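Local coordinates for protein aac(6')-Ii (Enterococcus faecium, PDB 1N71) that binds coenzyme A and, as an aminoglycoside 6'-N-acetyltransferase of the GNAT superfamily, probably transfers an acetyl group to antibiotics, giving resistance, at residues 63-68 with 106-111; 69-74 with 97-102. All coordinates share one frame; numbering follows the deposited sequence.

Interaction 1 of 2, residues 63-68 with 106-111; sequences IPQYGI and TIYLGT. With COA (coenzyme A), chain E.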
ATOM      1  N   ILE A  63       3.913  -9.766   3.100  1.00 18.41           N
ATOM      2  CA  ILE A  63       3.219  -9.989   1.835  1.00 18.44           C
ATOM      3  C   ILE A  63       4.055  -9.445   0.674  1.00 17.64           C
ATOM      4  O   ILE A  63       4.500  -8.300   0.709  1.00 18.08           O
ATOM      5  CB  ILE A  63       1.867  -9.238   1.814  1.00 17.77           C
ATOM      6  CG1 ILE A  63       1.016  -9.653   3.012  1.00 21.63           C
ATOM      7  CG2 ILE A  63       1.133  -9.519   0.513  1.00 20.07           C
ATOM      8  CD1 ILE A  63      -0.212  -8.789   3.203  1.00 23.37           C
ATOM      9  N   PRO A  64       4.292 -10.261  -0.365  1.00 18.38           N
ATOM     10  CA  PRO A  64       5.083  -9.756  -1.492  1.00 19.10           C
ATOM     11  C   PRO A  64       4.172  -8.859  -2.331  1.00 19.92           C
ATOM     12  O   PRO A  64       3.206  -9.339  -2.918  1.00 22.69           O
ATOM     13  CB  PRO A  64       5.486 -11.033  -2.221  1.00 19.65           C
ATOM     14  CG  PRO A  64       4.282 -11.907  -2.025  1.00 19.12           C
ATOM     15  CD  PRO A  64       3.930 -11.677  -0.562  1.00 17.32           C
ATOM     16  N   GLN A  65       4.471  -7.562  -2.374  1.00 18.88           N
ATOM     17  CA  GLN A  65       3.646  -6.614  -3.117  1.00 18.76           C
ATOM     18  C   GLN A  65       4.256  -6.165  -4.444  1.00 18.34           C
ATOM     19  O   GLN A  65       3.525  -5.782  -5.363  1.00 19.75           O
ATOM     20  CB  GLN A  65       3.348  -5.390  -2.242  1.00 18.83           C
ATOM     21  CG  GLN A  65       2.609  -5.720  -0.944  1.00 20.85           C
ATOM     22  CD  GLN A  65       1.140  -6.034  -1.160  1.00 22.86           C
ATOM     23  OE1 GLN A  65       0.761  -6.610  -2.178  1.00 25.10           O
ATOM     24  NE2 GLN A  65       0.308  -5.670  -0.192  1.00 23.52           N
ATOM     25  N   TYR A  66       5.582  -6.198  -4.546  1.00 16.74           N
ATOM     26  CA  TYR A  66       6.254  -5.814  -5.790  1.00 18.80           C
ATOM     27  C   TYR A  66       7.183  -6.941  -6.232  1.00 18.92           C
ATOM     28  O   TYR A  66       8.293  -7.077  -5.713  1.00 17.80           O
ATOM     29  CB  TYR A  66       7.072  -4.535  -5.601  1.00 19.74           C
ATOM     30  CG  TYR A  66       6.282  -3.353  -5.092  1.00 21.66           C
ATOM     31  CD1 TYR A  66       5.941  -3.251  -3.745  1.00 21.65           C
ATOM     32  CD2 TYR A  66       5.873  -2.339  -5.956  1.00 21.61           C
ATOM     33  CE1 TYR A  66       5.214  -2.170  -3.268  1.00 22.99           C
ATOM     34  CE2 TYR A  66       5.143  -1.250  -5.489  1.00 24.78           C
ATOM     35  CZ  TYR A  66       4.818  -1.174  -4.144  1.00 22.77           C
ATOM     36  OH  TYR A  66       4.112  -0.101  -3.665  1.00 25.09           O
ATOM     37  N   GLY A  67       6.730  -7.745  -7.190  1.00 20.59           N
ATOM     38  CA  GLY A  67       7.543  -8.853  -7.655  1.00 21.89           C
ATOM     39  C   GLY A  67       8.043  -9.618  -6.447  1.00 22.00           C
ATOM     40  O   GLY A  67       7.256  -9.960  -5.565  1.00 22.52           O
ATOM     41  N   ILE A  68       9.346  -9.877  -6.399  1.00 22.36           N
ATOM     42  CA  ILE A  68       9.951 -10.575  -5.266  1.00 23.64           C
ATOM     43  C   ILE A  68      10.781  -9.566  -4.470  1.00 21.49           C
ATOM     44  O   ILE A  68      11.331  -9.880  -3.414  1.00 21.46           O
ATOM     45  CB  ILE A  68      10.898 -11.711  -5.737  1.00 24.81           C
ATOM     46  CG1 ILE A  68      12.089 -11.114  -6.497  1.00 26.40           C
ATOM     47  CG2 ILE A  68      10.137 -12.692  -6.623  1.00 24.34           C
ATOM     48  CD1 ILE A  68      13.120 -12.136  -6.960  1.00 29.93           C
ATOM     49  N   THR A 106      13.448  -4.841  -0.128  1.00 18.11           N
ATOM     50  CA  THR A 106      12.920  -3.910   0.855  1.00 18.60           C
ATOM     51  C   THR A 106      11.610  -4.362   1.475  1.00 16.29           C
ATOM     52  O   THR A 106      10.814  -5.071   0.861  1.00 15.60           O
ATOM     53  CB  THR A 106      12.687  -2.525   0.229  1.00 20.56           C
ATOM     54  OG1 THR A 106      12.147  -1.636   1.218  1.00 23.31           O
ATOM     55  CG2 THR A 106      11.695  -2.623  -0.909  1.00 20.25           C
ATOM     56  N   ILE A 107      11.403  -3.919   2.706  1.00 15.47           N
ATOM     57  CA  ILE A 107      10.202  -4.221   3.453  1.00 13.95           C
ATOM     58  C   ILE A 107       9.651  -2.874   3.870  1.00 12.69           C
ATOM     59  O   ILE A 107      10.396  -2.020   4.348  1.00 13.48           O
ATOM     60  CB  ILE A 107      10.520  -5.044   4.722  1.00 14.43           C
ATOM     61  CG1 ILE A 107      11.061  -6.422   4.328  1.00 15.49           C
ATOM     62  CG2 ILE A 107       9.262  -5.185   5.587  1.00 13.16           C
ATOM     63  CD1 ILE A 107      11.440  -7.295   5.527  1.00 14.83           C
ATOM     64  N   TYR A 108       8.358  -2.673   3.667  1.00 13.26           N
ATOM     65  CA  TYR A 108       7.731  -1.421   4.056  1.00 14.18           C
ATOM     66  C   TYR A 108       6.484  -1.751   4.859  1.00 13.62           C
ATOM     67  O   TYR A 108       6.005  -2.882   4.843  1.00 13.63           O
ATOM     68  CB  TYR A 108       7.356  -0.587   2.829  1.00 13.22           C
ATOM     69  CG  TYR A 108       6.211  -1.157   2.033  1.00 14.85           C
ATOM     70  CD1 TYR A 108       6.409  -2.221   1.148  1.00 16.30           C
ATOM     71  CD2 TYR A 108       4.923  -0.643   2.174  1.00 17.18           C
ATOM     72  CE1 TYR A 108       5.350  -2.752   0.421  1.00 19.77           C
ATOM     73  CE2 TYR A 108       3.856  -1.169   1.454  1.00 20.88           C
ATOM     74  CZ  TYR A 108       4.077  -2.220   0.580  1.00 20.21           C
ATOM     75  OH  TYR A 108       3.024  -2.735  -0.134  1.00 24.86           O
ATOM     76  N   LEU A 109       5.959  -0.756   5.559  1.00 13.47           N
ATOM     77  CA  LEU A 109       4.787  -0.949   6.393  1.00 13.26           C
ATOM     78  C   LEU A 109       4.060   0.370   6.573  1.00 15.34           C
ATOM     79  O   LEU A 109       4.609   1.441   6.306  1.00 12.45           O
ATOM     80  CB  LEU A 109       5.217  -1.484   7.764  1.00 14.23           C
ATOM     81  CG  LEU A 109       6.193  -0.564   8.516  1.00 16.34           C
ATOM     82  CD1 LEU A 109       5.416   0.454   9.352  1.00 15.88           C
ATOM     83  CD2 LEU A 109       7.100  -1.392   9.413  1.00 16.39           C
ATOM     84  N   GLY A 110       2.813   0.275   7.011  1.00 15.37           N
ATOM     85  CA  GLY A 110       2.024   1.460   7.267  1.00 17.55           C
ATOM     86  C   GLY A 110       1.576   1.393   8.714  1.00 20.36           C
ATOM     87  O   GLY A 110       0.930   0.424   9.122  1.00 21.76           O
ATOM     88  N   THR A 111       1.948   2.392   9.507  1.00 20.01           N
ATOM     89  CA  THR A 111       1.546   2.438  10.906  1.00 21.47           C
ATOM     90  C   THR A 111       0.693   3.694  11.070  1.00 21.89           C
ATOM     91  O   THR A 111       1.170   4.812  10.895  1.00 21.68           O
ATOM     92  CB  THR A 111       2.777   2.470  11.856  1.00 22.35           C
ATOM     93  OG1 THR A 111       2.332   2.491  13.217  1.00 22.86           O
ATOM     94  CG2 THR A 111       3.648   3.688  11.589  1.00 21.04           C
TER
HETATM   95  N1A COA E 601       7.195   3.403  21.259  1.00 22.22           N
HETATM   96  C2A COA E 601       8.514   3.658  21.334  1.00 23.18           C
HETATM   97  N3A COA E 601       9.527   2.766  21.417  1.00 25.36           N
HETATM   98  C4A COA E 601       9.056   1.472  21.404  1.00 23.90           C
HETATM   99  C5A COA E 601       7.743   1.064  21.334  1.00 22.48           C
HETATM  100  C6A COA E 601       6.761   2.102  21.248  1.00 21.61           C
HETATM  101  N6A COA E 601       5.457   1.845  21.174  1.00 20.17           N
HETATM  102  N7A COA E 601       7.655  -0.320  21.345  1.00 22.07           N
HETATM  103  C8A COA E 601       8.893  -0.707  21.435  1.00 22.87           C
HETATM  104  N9A COA E 601       9.803   0.324  21.478  1.00 23.99           N
HETATM  105  C1B COA E 601      11.267   0.252  21.586  1.00 27.22           C
HETATM  106  C2B COA E 601      11.747  -0.326  22.921  1.00 30.79           C
HETATM  107  O2B COA E 601      11.851   0.732  23.882  1.00 33.27           O
HETATM  108  C3B COA E 601      13.136  -0.889  22.644  1.00 31.37           C
HETATM  109  O3B COA E 601      14.061   0.210  22.593  1.00 37.22           O
HETATM  110  P3B COA E 601      15.414   0.205  23.472  1.00 41.10           P
HETATM  111  O7A COA E 601      14.940   0.069  24.871  1.00 41.19           O
HETATM  112  O8A COA E 601      16.038   1.514  23.159  1.00 41.46           O
HETATM  113  O9A COA E 601      16.172  -0.965  22.965  1.00 40.65           O
HETATM  114  C4B COA E 601      12.961  -1.426  21.216  1.00 27.66           C
HETATM  115  O4B COA E 601      11.885  -0.650  20.674  1.00 26.14           O
HETATM  116  C5B COA E 601      12.678  -2.932  21.120  1.00 24.67           C
HETATM  117  O5B COA E 601      11.370  -3.227  21.623  1.00 22.37           O
HETATM  118  P1A COA E 601      10.816  -4.738  21.743  1.00 20.76           P
HETATM  119  O1A COA E 601      10.849  -5.139  23.166  1.00 19.09           O
HETATM  120  O2A COA E 601      11.478  -5.579  20.720  1.00 18.67           O
HETATM  121  O3A COA E 601       9.288  -4.520  21.300  1.00 20.29           O
HETATM  122  P2A COA E 601       8.011  -5.425  21.668  1.00 20.14           P
HETATM  123  O4A COA E 601       7.280  -4.779  22.779  1.00 20.91           O
HETATM  124  O5A COA E 601       8.401  -6.846  21.770  1.00 22.80           O
HETATM  125  O6A COA E 601       7.132  -5.257  20.333  1.00 20.77           O
HETATM  126  CBP COA E 601       5.467  -3.853  19.249  1.00 23.72           C
HETATM  127  CCP COA E 601       6.894  -3.958  19.770  1.00 20.81           C
HETATM  128  CDP COA E 601       5.242  -2.418  18.754  1.00 22.95           C
HETATM  129  CEP COA E 601       5.288  -4.854  18.069  1.00 23.07           C
HETATM  130  CAP COA E 601       4.476  -4.204  20.442  1.00 28.17           C
HETATM  131  OAP COA E 601       4.592  -3.272  21.522  1.00 29.71           O
HETATM  132  C9P COA E 601       3.019  -4.387  19.983  1.00 33.66           C
HETATM  133  O9P COA E 601       2.548  -5.525  19.844  1.00 36.32           O
HETATM  134  N8P COA E 601       2.324  -3.266  19.751  1.00 37.40           N
HETATM  135  C7P COA E 601       0.935  -3.208  19.309  1.00 43.94           C
HETATM  136  C6P COA E 601       0.771  -3.535  17.827  1.00 48.06           C
HETATM  137  C5P COA E 601       1.099  -2.372  16.909  1.00 51.23           C
HETATM  138  O5P COA E 601       0.588  -1.260  17.094  1.00 52.95           O
HETATM  139  N4P COA E 601       1.956  -2.634  15.911  1.00 53.72           N
HETATM  140  C3P COA E 601       2.410  -1.664  14.908  1.00 54.10           C
HETATM  141  C2P COA E 601       2.182  -2.161  13.488  1.00 54.80           C
HETATM  142  S1P COA E 601       1.469  -0.912  12.402  1.00 56.20           S

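Interaction 2 of 2, residues 69-74 with 97-102; sequences TGWELH and KEVASR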
ATOM      1  N   THR A  69      10.842  -8.343  -4.985  1.00 21.01           N
ATOM      2  CA  THR A  69      11.641  -7.276  -4.393  1.00 18.47           C
ATOM      3  C   THR A  69      11.050  -6.482  -3.231  1.00 16.55           C
ATOM      4  O   THR A  69      11.748  -6.210  -2.256  1.00 18.25           O
ATOM      5  CB  THR A  69      12.046  -6.267  -5.483  1.00 17.05           C
ATOM      6  OG1 THR A  69      10.866  -5.801  -6.147  1.00 16.65           O
ATOM      7  CG2 THR A  69      12.977  -6.919  -6.502  1.00 19.27           C
ATOM      8  N   GLY A  70       9.785  -6.092  -3.344  1.00 16.41           N
ATOM      9  CA  GLY A  70       9.162  -5.299  -2.295  1.00 15.27           C
ATOM     10  C   GLY A  70       8.095  -6.017  -1.488  1.00 15.24           C
ATOM     11  O   GLY A  70       7.077  -6.447  -2.029  1.00 15.72           O
ATOM     12  N   TRP A  71       8.326  -6.120  -0.182  1.00 15.19           N
ATOM     13  CA  TRP A  71       7.401  -6.797   0.719  1.00 15.83           C
ATOM     14  C   TRP A  71       6.804  -5.870   1.772  1.00 14.41           C
ATOM     15  O   TRP A  71       7.479  -4.974   2.273  1.00 14.21           O
ATOM     16  CB  TRP A  71       8.124  -7.931   1.441  1.00 16.26           C
ATOM     17  CG  TRP A  71       8.613  -9.007   0.531  1.00 18.28           C
ATOM     18  CD1 TRP A  71       9.564  -8.896  -0.442  1.00 18.74           C
ATOM     19  CD2 TRP A  71       8.184 -10.372   0.524  1.00 16.83           C
ATOM     20  NE1 TRP A  71       9.755 -10.114  -1.058  1.00 18.04           N
ATOM     21  CE2 TRP A  71       8.919 -11.037  -0.484  1.00 18.23           C
ATOM     22  CE3 TRP A  71       7.249 -11.098   1.272  1.00 19.12           C
ATOM     23  CZ2 TRP A  71       8.751 -12.399  -0.762  1.00 19.40           C
ATOM     24  CZ3 TRP A  71       7.080 -12.457   0.996  1.00 21.59           C
ATOM     25  CH2 TRP A  71       7.830 -13.090  -0.014  1.00 18.27           C
ATOM     26  N   GLU A  72       5.539  -6.105   2.107  1.00 14.44           N
ATOM     27  CA  GLU A  72       4.858  -5.327   3.134  1.00 14.55           C
ATOM     28  C   GLU A  72       4.801  -6.133   4.424  1.00 15.80           C
ATOM     29  O   GLU A  72       4.291  -7.258   4.438  1.00 16.43           O
ATOM     30  CB  GLU A  72       3.424  -4.986   2.713  1.00 17.01           C
ATOM     31  CG  GLU A  72       2.590  -4.446   3.879  1.00 18.80           C
ATOM     32  CD  GLU A  72       1.165  -4.079   3.491  1.00 22.60           C
ATOM     33  OE1 GLU A  72       0.643  -4.629   2.502  1.00 22.07           O
ATOM     34  OE2 GLU A  72       0.559  -3.243   4.193  1.00 24.70           O
ATOM     35  N   LEU A  73       5.327  -5.556   5.501  1.00 14.58           N
ATOM     36  CA  LEU A  73       5.315  -6.198   6.808  1.00 15.50           C
ATOM     37  C   LEU A  73       3.883  -6.089   7.327  1.00 18.62           C
ATOM     38  O   LEU A  73       3.360  -4.984   7.514  1.00 17.14           O
ATOM     39  CB  LEU A  73       6.289  -5.477   7.756  1.00 14.13           C
ATOM     40  CG  LEU A  73       6.477  -6.006   9.187  1.00 15.50           C
ATOM     41  CD1 LEU A  73       7.703  -5.346   9.805  1.00 15.47           C
ATOM     42  CD2 LEU A  73       5.238  -5.728  10.032  1.00 18.18           C
ATOM     43  N   HIS A  74       3.242  -7.233   7.539  1.00 16.72           N
ATOM     44  CA  HIS A  74       1.867  -7.243   8.025  1.00 20.38           C
ATOM     45  C   HIS A  74       1.401  -8.665   8.322  1.00 18.15           C
ATOM     46  O   HIS A  74       1.463  -9.537   7.460  1.00 18.72           O
ATOM     47  CB  HIS A  74       0.942  -6.601   6.983  1.00 23.74           C
ATOM     48  CG  HIS A  74      -0.511  -6.672   7.335  1.00 27.69           C
ATOM     49  ND1 HIS A  74      -1.259  -7.821   7.182  1.00 29.86           N
ATOM     50  CD2 HIS A  74      -1.354  -5.739   7.839  1.00 28.66           C
ATOM     51  CE1 HIS A  74      -2.500  -7.592   7.574  1.00 28.37           C
ATOM     52  NE2 HIS A  74      -2.584  -6.336   7.978  1.00 31.23           N
ATOM     53  N   LYS A  97      15.397 -11.808   7.573  1.00 15.97           N
ATOM     54  CA  LYS A  97      16.226 -12.887   7.046  1.00 17.39           C
ATOM     55  C   LYS A  97      15.429 -13.708   6.027  1.00 18.05           C
ATOM     56  O   LYS A  97      15.947 -14.062   4.963  1.00 17.93           O
ATOM     57  CB  LYS A  97      16.703 -13.799   8.182  1.00 19.25           C
ATOM     58  N   GLU A  98      14.166 -14.000   6.348  1.00 17.46           N
ATOM     59  CA  GLU A  98      13.297 -14.780   5.464  1.00 18.14           C
ATOM     60  C   GLU A  98      13.027 -14.065   4.141  1.00 17.95           C
ATOM     61  O   GLU A  98      13.071 -14.678   3.074  1.00 17.25           O
ATOM     62  CB  GLU A  98      11.955 -15.076   6.147  1.00 21.14           C
ATOM     63  CG  GLU A  98      12.019 -16.022   7.338  1.00 27.31           C
ATOM     64  CD  GLU A  98      12.119 -17.482   6.931  1.00 32.53           C
ATOM     65  OE1 GLU A  98      11.328 -17.907   6.065  1.00 34.53           O
ATOM     66  OE2 GLU A  98      12.979 -18.205   7.482  1.00 34.77           O
ATOM     67  N   VAL A  99      12.736 -12.769   4.211  1.00 16.60           N
ATOM     68  CA  VAL A  99      12.463 -11.999   3.004  1.00 16.35           C
ATOM     69  C   VAL A  99      13.708 -11.971   2.122  1.00 16.24           C
ATOM     70  O   VAL A  99      13.641 -12.213   0.918  1.00 17.58           O
ATOM     71  CB  VAL A  99      12.048 -10.551   3.346  1.00 15.62           C
ATOM     72  CG1 VAL A  99      11.922  -9.727   2.068  1.00 13.73           C
ATOM     73  CG2 VAL A  99      10.723 -10.557   4.101  1.00 16.85           C
ATOM     74  N   ALA A 100      14.851 -11.688   2.731  1.00 18.47           N
ATOM     75  CA  ALA A 100      16.101 -11.633   1.982  1.00 18.61           C
ATOM     76  C   ALA A 100      16.359 -12.941   1.245  1.00 18.49           C
ATOM     77  O   ALA A 100      16.771 -12.931   0.088  1.00 18.96           O
ATOM     78  CB  ALA A 100      17.258 -11.340   2.922  1.00 17.46           C
ATOM     79  N   SER A 101      16.113 -14.062   1.919  1.00 19.88           N
ATOM     80  CA  SER A 101      16.355 -15.375   1.327  1.00 22.76           C
ATOM     81  C   SER A 101      15.493 -15.652   0.103  1.00 23.05           C
ATOM     82  O   SER A 101      15.784 -16.563  -0.670  1.00 24.41           O
ATOM     83  CB  SER A 101      16.144 -16.483   2.370  1.00 23.72           C
ATOM     84  OG  SER A 101      14.777 -16.622   2.717  1.00 28.12           O
ATOM     85  N   ARG A 102      14.430 -14.874  -0.079  1.00 22.15           N
ATOM     86  CA  ARG A 102      13.564 -15.063  -1.236  1.00 20.07           C
ATOM     87  C   ARG A 102      13.877 -14.048  -2.329  1.00 18.10           C
ATOM     88  O   ARG A 102      13.137 -13.927  -3.296  1.00 18.00           O
ATOM     89  CB  ARG A 102      12.087 -14.952  -0.838  1.00 22.07           C
ATOM     90  CG  ARG A 102      11.662 -15.961   0.221  1.00 24.03           C
ATOM     91  CD  ARG A 102      10.156 -16.138   0.254  1.00 27.09           C
ATOM     92  NE  ARG A 102       9.741 -17.040   1.325  1.00 27.80           N
ATOM     93  CZ  ARG A 102       8.506 -17.509   1.470  1.00 29.54           C
ATOM     94  NH1 ARG A 102       7.560 -17.162   0.607  1.00 29.65           N
ATOM     95  NH2 ARG A 102       8.214 -18.313   2.486  1.00 28.71           N
TER

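Interaction 1 of 2, residues 63-68 with 106-111
The phenol end of Tyr108 lies against the aliphatic part of Gln65, with OH 3.1 Å from CG and 3.4 Å from CB of that residue, a close fit for an oxygen on methylene carbons. The two side chains cross at about a right angle. Beside them, Tyr66 brings the rim of its ring to the same tyrosine: its CE1 is 3.7 Å from CE1 of Tyr108, and the Tyr108 atom lies near the plane of the Tyr66 ring. The rings meet obliquely, planes 70° apart and centroids separated by 6.0 Å. Tyr108 reaches both partners because its CG sits between the backbone N and the carbonyl carbon (chi1 70°), which lays the ring across the intervening strand 70-78.

Neighbouring residues on a regular strand would point to different faces of the sheet. Here Gln65 and Tyr66 both face Gly70 in a classic beta bulge, and both direct CB toward the 106-111 strand. Polar groups beyond the contact then hold the side chains: Gln65 NE2 is hydrogen-bonded to Glu72 OE1, and Tyr66 OH to Asp168 OD2 of the second subunit. Leu158 of that subunit packs on Tyr108, placing this corner of the sheet at the dimer interface.

Further along 106-111, Gly110 O and Thr111 OG1 each lie 3.6 Å from the coenzyme A sulfur S1P, and His142 is hydrogen-bonded to Thr111 OG1. The thiol thus lies further along the strand that carries Tyr108, well away from the tyrosine pair. Strand 70-78 separates strands 55-66 and 106-112 in the sheet, strand 168-174 flanks 106-112 on its other side, and helix 144-149 packs on Leu109 and Thr111.

Interaction 2 of 2, residues 69-74 with 97-102
Glu98 O, in the segment that brings Val99 and Arg102 against Trp71, takes two donors. Ser101 OG binds it at 2.6 Å, approaching at a C=O...donor angle of 121° and tilted out of the carbonyl plane; Arg102 N adds a weak bond at 3.4 Å. The same amide makes a shorter, i to i-3 bond of 2.9 Å to Val99 O.

The indole of Trp71 lies under this segment. Val99 CG1 sits over one face of it, 3.5 Å from CD1 and 3.7 Å from the centroid of the five-membered ring, only 17° off the ring normal, a CH-pi contact. That methyl is anti to the valine backbone N (chi1 174°), the torsion that sends it to the indole. At the far end of the ring system, Arg102 CD comes within 3.8 Å of Trp71 CH2. The extended arginine crosses the indole with its guanidinium plane nearly perpendicular to the ring, and the methylene CD, not the guanidinium, makes the closest approach.

Trp71 NE1 is hydrogen-bonded to Ile68 O, which satisfies the one polar atom of a buried ring and helps fix its rotation. Ile46 touches Trp71, Val99 and Arg102, while Ala62 and Pro64 also pack on the indole. The contact packs strand 70-78 against the C-terminal part of helix 87-101, the first two elements of a beta-alpha-beta crossover completed by strand 106-112. This unit is the core of the GNAT fold, in which the start of the helix and the loop before it hold the coenzyme A pyrophosphate.

How the interactions relate
Running from the N terminus, the chain passes up strand 55-66, turns through 67-69 and returns along strand 70-78; the first segment of interaction 2 starts at the end of this turn, directly after that of interaction 1. It crosses over through helix 87-101, whose C-terminal end, with the residue after it, closes interaction 2, and enters strand 106-112 to close the longer loop of interaction 1; the shorter loop falls wholly within the longer. Strand 70-78 joins the two: Ile63 O accepts a probable hydrogen bond from Glu72 N, and Trp71 O one from Tyr108 N. Together they join the hairpin to strand 106-112 and hold the crossover helix against the sheet, with both touching the second subunit.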